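Local coordinates for nucleoprotein (Human coronavirus NL63, PDB 5EPW), which packages the positive-strand viral RNA genome into a helical ribonucleocapsid, this piece being its C-terminal dimerization domain, at the interface of chains A and B. Numbering follows the deposited sequence. Chains: chain A/B, Nucleoprotein.

Contact 1: the interface of chains A and B. Residues chain A 26, 88, 90-94; chain B 100-104, 109.
Strand 91-103 of chain A pairs antiparallel with the same strand of chain B in the C-terminal dimerization domain of this nucleoprotein, so that one sheet spans both subunits. A:Val92 and B:Val102 exchange two backbone bonds, A:Val92 N donating to B:Val102 O at 2.7 Å and the return bond from B:Val102 N to A:Val92 O running nearly straight (173° at the hydrogen). A:Ile94 and B:Met100 repeat the pattern one step on, with A:Ile94 N meeting B:Met100 O at 2.8 Å, almost along the C=O axis. Where the strand ends, B:Lys104 N bonds to A:Asp90 O at 3.0 Å from above the carbonyl plane, and the lysine side chain extends obliquely past A:Asp90.

B:Met100 shows how a flexible side chain seals such a seam. CG sits in the crowded position between N and the carbonyl carbon (chi1 53°). CB lies near A:Trp26 CE3; CG passes A:Ile94 CB at 3.9 Å; SD stands off A:Trp26 CB and CG. A bend at chi3 (-90°) then lays CE over the indole face, 3.4 Å from A:Trp26 CD2, a CH-pi contact covering both rings. Over the same face, B:Val102 CG2 stands above the benzo ring, 4.0 Å from A:Trp26 CH2. Further along this side of the sheet, A:Val92 CG2 meets B:Leu109 CD2 at 3.8 Å, bringing helix 109-115 against the strand. On the other side, B:Leu101 CD2 lies against A:Gln93 CB at 3.8 Å. Backbone bonds set the register and apolar groups cover the seam, joining two subunits into one dimerization sheet.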
loop_
_atom_site.group_PDB
_atom_site.type_symbol
_atom_site.label_atom_id
_atom_site.label_comp_id
_atom_site.label_asym_id
_atom_site.label_seq_id
_atom_site.Cartn_x
_atom_site.Cartn_y
_atom_site.Cartn_z
ATOM N N TRP A 26 2.404 -8.097 -7.176
ATOM C CA TRP A 26 1.884 -7.392 -6.007
ATOM C C TRP A 26 1.422 -8.331 -4.912
ATOM O O TRP A 26 1.091 -7.830 -3.788
ATOM C CB TRP A 26 0.797 -6.395 -6.386
ATOM C CG TRP A 26 -0.412 -7.014 -7.102
ATOM C CD1 TRP A 26 -1.591 -7.292 -6.580
ATOM C CD2 TRP A 26 -0.587 -7.201 -8.526
ATOM N NE1 TRP A 26 -2.449 -7.818 -7.515
ATOM C CE2 TRP A 26 -1.865 -7.722 -8.737
ATOM C CE3 TRP A 26 0.253 -6.959 -9.626
ATOM C CZ2 TRP A 26 -2.352 -8.018 -9.992
ATOM C CZ3 TRP A 26 -0.233 -7.263 -10.889
ATOM C CH2 TRP A 26 -1.510 -7.803 -11.038
ATOM N N VAL A 88 0.547 1.223 -20.536
ATOM C CA VAL A 88 1.859 0.839 -20.876
ATOM C C VAL A 88 1.713 -0.496 -21.653
ATOM O O VAL A 88 1.545 -1.575 -21.026
ATOM C CB VAL A 88 2.738 0.622 -19.635
ATOM C CG1 VAL A 88 4.163 0.198 -20.010
ATOM C CG2 VAL A 88 2.783 1.886 -18.761
ATOM N N ASP A 90 0.314 -3.637 -23.097
ATOM C CA ASP A 90 -0.934 -4.415 -22.847
ATOM C C ASP A 90 -1.270 -4.401 -21.356
ATOM O O ASP A 90 -1.892 -5.329 -20.858
ATOM C CB ASP A 90 -0.719 -5.881 -23.256
ATOM C CG ASP A 90 -1.967 -6.711 -23.162
ATOM O OD1 ASP A 90 -3.042 -6.228 -23.615
ATOM O OD2 ASP A 90 -1.782 -7.864 -22.642
ATOM N N ASN A 91 -0.745 -3.403 -20.664
ATOM C CA ASN A 91 -1.006 -3.266 -19.190
ATOM C C ASN A 91 -1.544 -1.924 -18.886
ATOM O O ASN A 91 -1.370 -0.942 -19.606
ATOM C CB ASN A 91 0.327 -3.402 -18.466
ATOM C CG ASN A 91 1.001 -4.697 -18.726
ATOM O OD1 ASN A 91 2.115 -4.772 -19.336
ATOM N ND2 ASN A 91 0.383 -5.733 -18.291
ATOM N N VAL A 92 -2.229 -1.836 -17.726
ATOM C CA VAL A 92 -2.459 -0.560 -17.060
ATOM C C VAL A 92 -1.502 -0.538 -15.790
ATOM O O VAL A 92 -1.426 -1.504 -15.017
ATOM C CB VAL A 92 -3.885 -0.442 -16.583
ATOM C CG1 VAL A 92 -4.141 0.808 -15.761
ATOM C CG2 VAL A 92 -4.857 -0.462 -17.788
ATOM N N GLN A 93 -0.710 0.523 -15.766
ATOM C CA GLN A 93 0.215 0.810 -14.629
ATOM C C GLN A 93 -0.661 1.600 -13.594
ATOM O O GLN A 93 -1.087 2.718 -13.861
ATOM C CB GLN A 93 1.390 1.633 -15.052
ATOM C CG GLN A 93 2.384 1.815 -13.891
ATOM C CD GLN A 93 3.403 2.944 -14.200
ATOM O OE1 GLN A 93 3.023 4.070 -14.500
ATOM N NE2 GLN A 93 4.567 2.592 -14.266
ATOM N N ILE A 94 -0.794 0.981 -12.405
ATOM C CA ILE A 94 -1.443 1.610 -11.262
ATOM C C ILE A 94 -0.267 2.065 -10.326
ATOM O O ILE A 94 0.601 1.287 -9.968
ATOM C CB ILE A 94 -2.329 0.637 -10.484
ATOM C CG1 ILE A 94 -3.438 0.047 -11.418
ATOM C CG2 ILE A 94 -2.966 1.377 -9.276
ATOM C CD1 ILE A 94 -4.305 -1.016 -10.768
ATOM N N MET B 100 2.482 -0.895 -10.181
ATOM C CA MET B 100 2.181 -2.298 -10.598
ATOM C C MET B 100 1.553 -2.272 -11.958
ATOM O O MET B 100 0.758 -1.386 -12.329
ATOM C CB MET B 100 1.279 -3.006 -9.598
ATOM C CG MET B 100 -0.015 -2.258 -9.266
ATOM S SD MET B 100 -0.996 -2.965 -7.915
ATOM C CE MET B 100 -2.081 -4.108 -8.838
ATOM N N LEU B 101 2.029 -3.257 -12.758
ATOM C CA LEU B 101 1.470 -3.457 -14.150
ATOM C C LEU B 101 0.363 -4.560 -14.158
ATOM O O LEU B 101 0.665 -5.708 -13.797
ATOM C CB LEU B 101 2.639 -3.888 -15.106
ATOM C CG LEU B 101 3.662 -2.806 -15.318
ATOM C CD1 LEU B 101 4.875 -3.399 -16.071
ATOM C CD2 LEU B 101 3.104 -1.605 -15.994
ATOM N N VAL B 102 -0.840 -4.142 -14.502
ATOM C CA VAL B 102 -1.948 -5.078 -14.546
ATOM C C VAL B 102 -2.340 -5.309 -16.048
ATOM O O VAL B 102 -2.548 -4.388 -16.760
ATOM C CB VAL B 102 -3.100 -4.521 -13.806
ATOM C CG1 VAL B 102 -4.192 -5.499 -13.698
ATOM C CG2 VAL B 102 -2.690 -4.191 -12.363
ATOM N N ALA B 103 -2.424 -6.614 -16.430
ATOM C CA ALA B 103 -2.840 -6.960 -17.788
ATOM C C ALA B 103 -4.187 -6.384 -18.106
ATOM O O ALA B 103 -5.098 -6.365 -17.248
ATOM C CB ALA B 103 -2.800 -8.496 -17.935
ATOM N N LYS B 104 -4.369 -5.839 -19.319
ATOM C CA LYS B 104 -5.627 -5.226 -19.691
ATOM C C LYS B 104 -6.858 -6.167 -19.700
ATOM O O LYS B 104 -7.998 -5.684 -19.549
ATOM C CB LYS B 104 -5.509 -4.533 -21.103
ATOM C CG LYS B 104 -4.846 -3.168 -20.940
ATOM C CD LYS B 104 -4.474 -2.618 -22.298
ATOM C CE LYS B 104 -3.894 -1.222 -22.163
ATOM N NZ LYS B 104 -3.457 -0.776 -23.496
ATOM N N LEU B 109 -9.715 -5.571 -13.056
ATOM C CA LEU B 109 -9.261 -4.220 -13.360
ATOM C C LEU B 109 -10.428 -3.223 -13.565
ATOM O O LEU B 109 -10.487 -2.073 -13.105
ATOM C CB LEU B 109 -8.271 -4.225 -14.560
ATOM C CG LEU B 109 -7.664 -2.943 -15.026
ATOM C CD1 LEU B 109 -6.824 -2.254 -13.926
ATOM C CD2 LEU B 109 -6.812 -3.263 -16.224
#

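Contact 2: the interface of chains A and B. Residues chain A 28-30, 36, 40, 49, 54, 58-59, 64, 67, 71; chain B 74-75, 78-79.
Helix 74-79 of chain B, in the coronavirus nucleocapsid C-terminal dimerization domain, inserts two neighbouring phenylalanines into a hydrophobic pocket of chain A, an example of helix docking by aromatic knobs. B:Phe79 is the more deeply enclosed. With CG anti to its carbonyl carbon (chi1 -70°), its ring is sandwiched: A:Val36 CG2 sits over the centre of one face, 3.6 Å from B:Phe79 CD1, in a CH-pi contact, while B:Phe78 CD2 lies over the opposite face. A:Pro30 CG joins A:Val36 on its side of the ring, 3.7 Å from B:Phe79 CD2; A:Phe64 reaches in tip to tip from the B:Phe78 side. Behind the ring, A:Phe40 crosses at about a right angle and puts CD2 3.8 Å from B:Phe79 CB.

B:Phe78 has CG anti to its backbone N (chi1 -172°), which sets its ring edge against the B:Phe79 face and turns the rest of the ring to A:Met49, A:Leu54 and A:Ile71. A:Met49, bent at chi2 and chi3, wraps around it: CB lies above one face, offset towards the rim, and CE comes to 3.6 Å from B:Phe78 CE1. A:Leu54 CD2 touches B:Phe78 CE2 at 3.7 Å, and A:Ile71 CD1 lies against the root of the side chain at CB. One turn earlier in the helix, B:Ala75 CB meets A:Val59 CG1 at 3.5 Å; A:Val59 CG1 also lies over one face of the A:Phe64 ring, towards the rim, and may limit its rotation. Polar contact is indirect: water 1 lies 2.8 Å from B:Phe78 O and also meets A:Met49 N, bridging the two backbones.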
loop_
_atom_site.group_PDB
_atom_site.type_symbol
_atom_site.label_atom_id
_atom_site.label_comp_id
_atom_site.label_asym_id
_atom_site.label_seq_id
_atom_site.Cartn_x
_atom_site.Cartn_y
_atom_site.Cartn_z
ATOM N N ARG A 28 3.304 -11.248 -4.123
ATOM C CA ARG A 28 4.428 -12.109 -3.681
ATOM C C ARG A 28 4.863 -11.827 -2.272
ATOM O O ARG A 28 4.813 -10.638 -1.808
ATOM C CB ARG A 28 5.584 -12.044 -4.702
ATOM C CG ARG A 28 5.129 -12.383 -6.121
ATOM C CD ARG A 28 6.275 -12.375 -7.136
ATOM N NE ARG A 28 5.733 -12.604 -8.450
ATOM C CZ ARG A 28 6.165 -12.101 -9.615
ATOM N NH1 ARG A 28 7.247 -11.377 -9.621
ATOM N NH2 ARG A 28 5.459 -12.303 -10.735
ATOM N N VAL A 29 5.440 -12.810 -1.567
ATOM C CA VAL A 29 5.977 -12.691 -0.242
ATOM C C VAL A 29 7.327 -13.361 -0.240
ATOM O O VAL A 29 7.399 -14.592 -0.304
ATOM C CB VAL A 29 4.981 -13.300 0.837
ATOM C CG1 VAL A 29 5.548 -13.201 2.207
ATOM C CG2 VAL A 29 3.629 -12.562 0.770
ATOM N N PRO A 30 8.413 -12.606 -0.206
ATOM C CA PRO A 30 9.708 -13.239 -0.246
ATOM C C PRO A 30 10.065 -13.887 1.070
ATOM O O PRO A 30 9.801 -13.351 2.137
ATOM C CB PRO A 30 10.639 -12.050 -0.561
ATOM C CG PRO A 30 9.953 -10.874 0.072
ATOM C CD PRO A 30 8.509 -11.134 -0.112
ATOM N N VAL A 36 14.061 -11.764 -2.055
ATOM C CA VAL A 36 13.645 -10.424 -2.605
ATOM C C VAL A 36 14.114 -10.283 -4.054
ATOM O O VAL A 36 13.366 -9.810 -4.902
ATOM C CB VAL A 36 14.124 -9.320 -1.734
ATOM C CG1 VAL A 36 13.851 -7.951 -2.342
ATOM C CG2 VAL A 36 13.509 -9.402 -0.318
ATOM N N PHE A 40 11.186 -9.976 -6.921
ATOM C CA PHE A 40 11.033 -8.530 -7.245
ATOM C C PHE A 40 12.189 -8.130 -8.168
ATOM O O PHE A 40 12.011 -8.150 -9.344
ATOM C CB PHE A 40 10.904 -7.653 -5.983
ATOM C CG PHE A 40 9.715 -8.045 -5.087
ATOM C CD1 PHE A 40 8.426 -8.145 -5.652
ATOM C CD2 PHE A 40 9.882 -8.355 -3.761
ATOM C CE1 PHE A 40 7.339 -8.569 -4.884
ATOM C CE2 PHE A 40 8.743 -8.712 -2.984
ATOM C CZ PHE A 40 7.499 -8.745 -3.590
ATOM N N MET A 49 14.306 -0.454 -0.360
ATOM C CA MET A 49 14.332 -0.901 1.043
ATOM C C MET A 49 15.034 -2.256 1.242
ATOM O O MET A 49 14.830 -3.177 0.523
ATOM C CB MET A 49 12.850 -1.076 1.541
ATOM C CG MET A 49 12.046 0.218 1.574
ATOM S SD MET A 49 12.720 1.516 2.587
ATOM C CE MET A 49 12.640 0.844 4.279
ATOM N N LEU A 54 17.740 -8.570 5.002
ATOM C CA LEU A 54 16.353 -8.466 4.511
ATOM C C LEU A 54 16.151 -8.990 3.100
ATOM O O LEU A 54 15.191 -9.653 2.775
ATOM C CB LEU A 54 15.883 -7.019 4.642
ATOM C CG LEU A 54 15.264 -6.668 5.974
ATOM C CD1 LEU A 54 16.192 -6.749 7.178
ATOM C CD2 LEU A 54 14.539 -5.360 5.972
ATOM N N GLY A 58 14.044 -12.057 3.307
ATOM C CA GLY A 58 12.656 -11.605 3.144
ATOM C C GLY A 58 11.916 -11.411 4.490
ATOM O O GLY A 58 12.456 -10.924 5.458
ATOM N N VAL A 59 10.643 -11.816 4.475
ATOM C CA VAL A 59 9.826 -11.745 5.683
ATOM C C VAL A 59 10.292 -12.665 6.810
ATOM O O VAL A 59 9.875 -12.469 7.982
ATOM C CB VAL A 59 8.359 -11.946 5.387
ATOM C CG1 VAL A 59 7.884 -11.037 4.255
ATOM C CG2 VAL A 59 7.972 -13.391 5.105
ATOM N N PHE A 64 12.061 -8.149 10.503
ATOM C CA PHE A 64 10.846 -7.857 9.654
ATOM C C PHE A 64 9.624 -7.514 10.483
ATOM O O PHE A 64 8.895 -6.569 10.132
ATOM C CB PHE A 64 10.585 -8.864 8.554
ATOM C CG PHE A 64 9.581 -8.348 7.570
ATOM C CD1 PHE A 64 9.960 -7.438 6.592
ATOM C CD2 PHE A 64 8.286 -8.758 7.599
ATOM C CE1 PHE A 64 8.953 -6.894 5.726
ATOM C CE2 PHE A 64 7.291 -8.235 6.767
ATOM C CZ PHE A 64 7.651 -7.322 5.784
ATOM N N LEU A 67 9.733 -3.897 11.476
ATOM C CA LEU A 67 9.635 -3.055 10.204
ATOM C C LEU A 67 8.194 -3.001 9.751
ATOM O O LEU A 67 7.665 -1.905 9.395
ATOM C CB LEU A 67 10.533 -3.596 9.159
ATOM C CG LEU A 67 12.042 -3.338 9.481
ATOM C CD1 LEU A 67 12.851 -4.238 8.559
ATOM C CD2 LEU A 67 12.504 -1.904 9.311
ATOM N N ILE A 71 4.397 -0.384 8.022
ATOM C CA ILE A 71 3.895 -0.648 6.637
ATOM C C ILE A 71 2.352 -0.563 6.709
ATOM O O ILE A 71 1.710 -1.194 7.543
ATOM C CB ILE A 71 4.289 -1.956 6.105
ATOM C CG1 ILE A 71 5.789 -2.267 6.194
ATOM C CG2 ILE A 71 3.872 -2.050 4.626
ATOM C CD1 ILE A 71 6.133 -3.658 5.830
ATOM N N GLN B 74 1.758 -6.274 2.393
ATOM C CA GLN B 74 2.710 -5.430 3.043
ATOM C C GLN B 74 4.183 -5.721 2.682
ATOM O O GLN B 74 5.031 -4.851 2.684
ATOM C CB GLN B 74 2.570 -5.622 4.564
ATOM C CG GLN B 74 1.269 -4.956 5.059
ATOM C CD GLN B 74 1.009 -5.141 6.458
ATOM O OE1 GLN B 74 1.892 -4.933 7.288
ATOM N NE2 GLN B 74 -0.226 -5.536 6.791
ATOM N N ALA B 75 4.480 -6.982 2.390
ATOM C CA ALA B 75 5.878 -7.370 2.069
ATOM C C ALA B 75 6.164 -6.860 0.630
ATOM O O ALA B 75 7.244 -6.240 0.415
ATOM C CB ALA B 75 6.017 -8.884 2.149
ATOM N N PHE B 78 6.720 -3.109 0.969
ATOM C CA PHE B 78 8.037 -2.798 1.545
ATOM C C PHE B 78 9.174 -2.972 0.535
ATOM O O PHE B 78 10.026 -2.099 0.396
ATOM C CB PHE B 78 8.282 -3.683 2.764
ATOM C CG PHE B 78 9.521 -3.334 3.565
ATOM C CD1 PHE B 78 9.533 -2.317 4.465
ATOM C CD2 PHE B 78 10.626 -4.052 3.330
ATOM C CE1 PHE B 78 10.709 -2.005 5.172
ATOM C CE2 PHE B 78 11.796 -3.814 4.033
ATOM C CZ PHE B 78 11.837 -2.812 4.942
ATOM N N PHE B 79 9.223 -4.120 -0.076
ATOM C CA PHE B 79 10.361 -4.532 -0.901
ATOM C C PHE B 79 10.256 -4.082 -2.324
ATOM O O PHE B 79 11.254 -4.199 -3.106
ATOM C CB PHE B 79 10.564 -6.045 -0.883
ATOM C CG PHE B 79 11.062 -6.584 0.406
ATOM C CD1 PHE B 79 12.321 -6.222 0.897
ATOM C CD2 PHE B 79 10.237 -7.403 1.221
ATOM C CE1 PHE B 79 12.801 -6.692 2.096
ATOM C CE2 PHE B 79 10.736 -7.934 2.411
ATOM C CZ PHE B 79 12.017 -7.608 2.812
HETATM O O HOH W 1 11.708 -1.251 -1.656
#

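The centres of the C-alpha atoms of contact 1 and contact 2 lie about 21 Å apart, and the two have no residue in common. They are nevertheless tied through the chain: four residues after A:Trp26 of contact 1, A:Pro30 already lines the pocket of contact 2, and in chain B, helix 74-79 leads into strand 81-88, which precedes strand 91-103 of the shared sheet. Each has a two-fold twin, so strand pairing and helix docking both recur with the chains exchanged. Such reciprocal swapping suggests an intertwined dimer whose subunits complete each other's cores, consistent with a homo-oligomeric nucleoprotein.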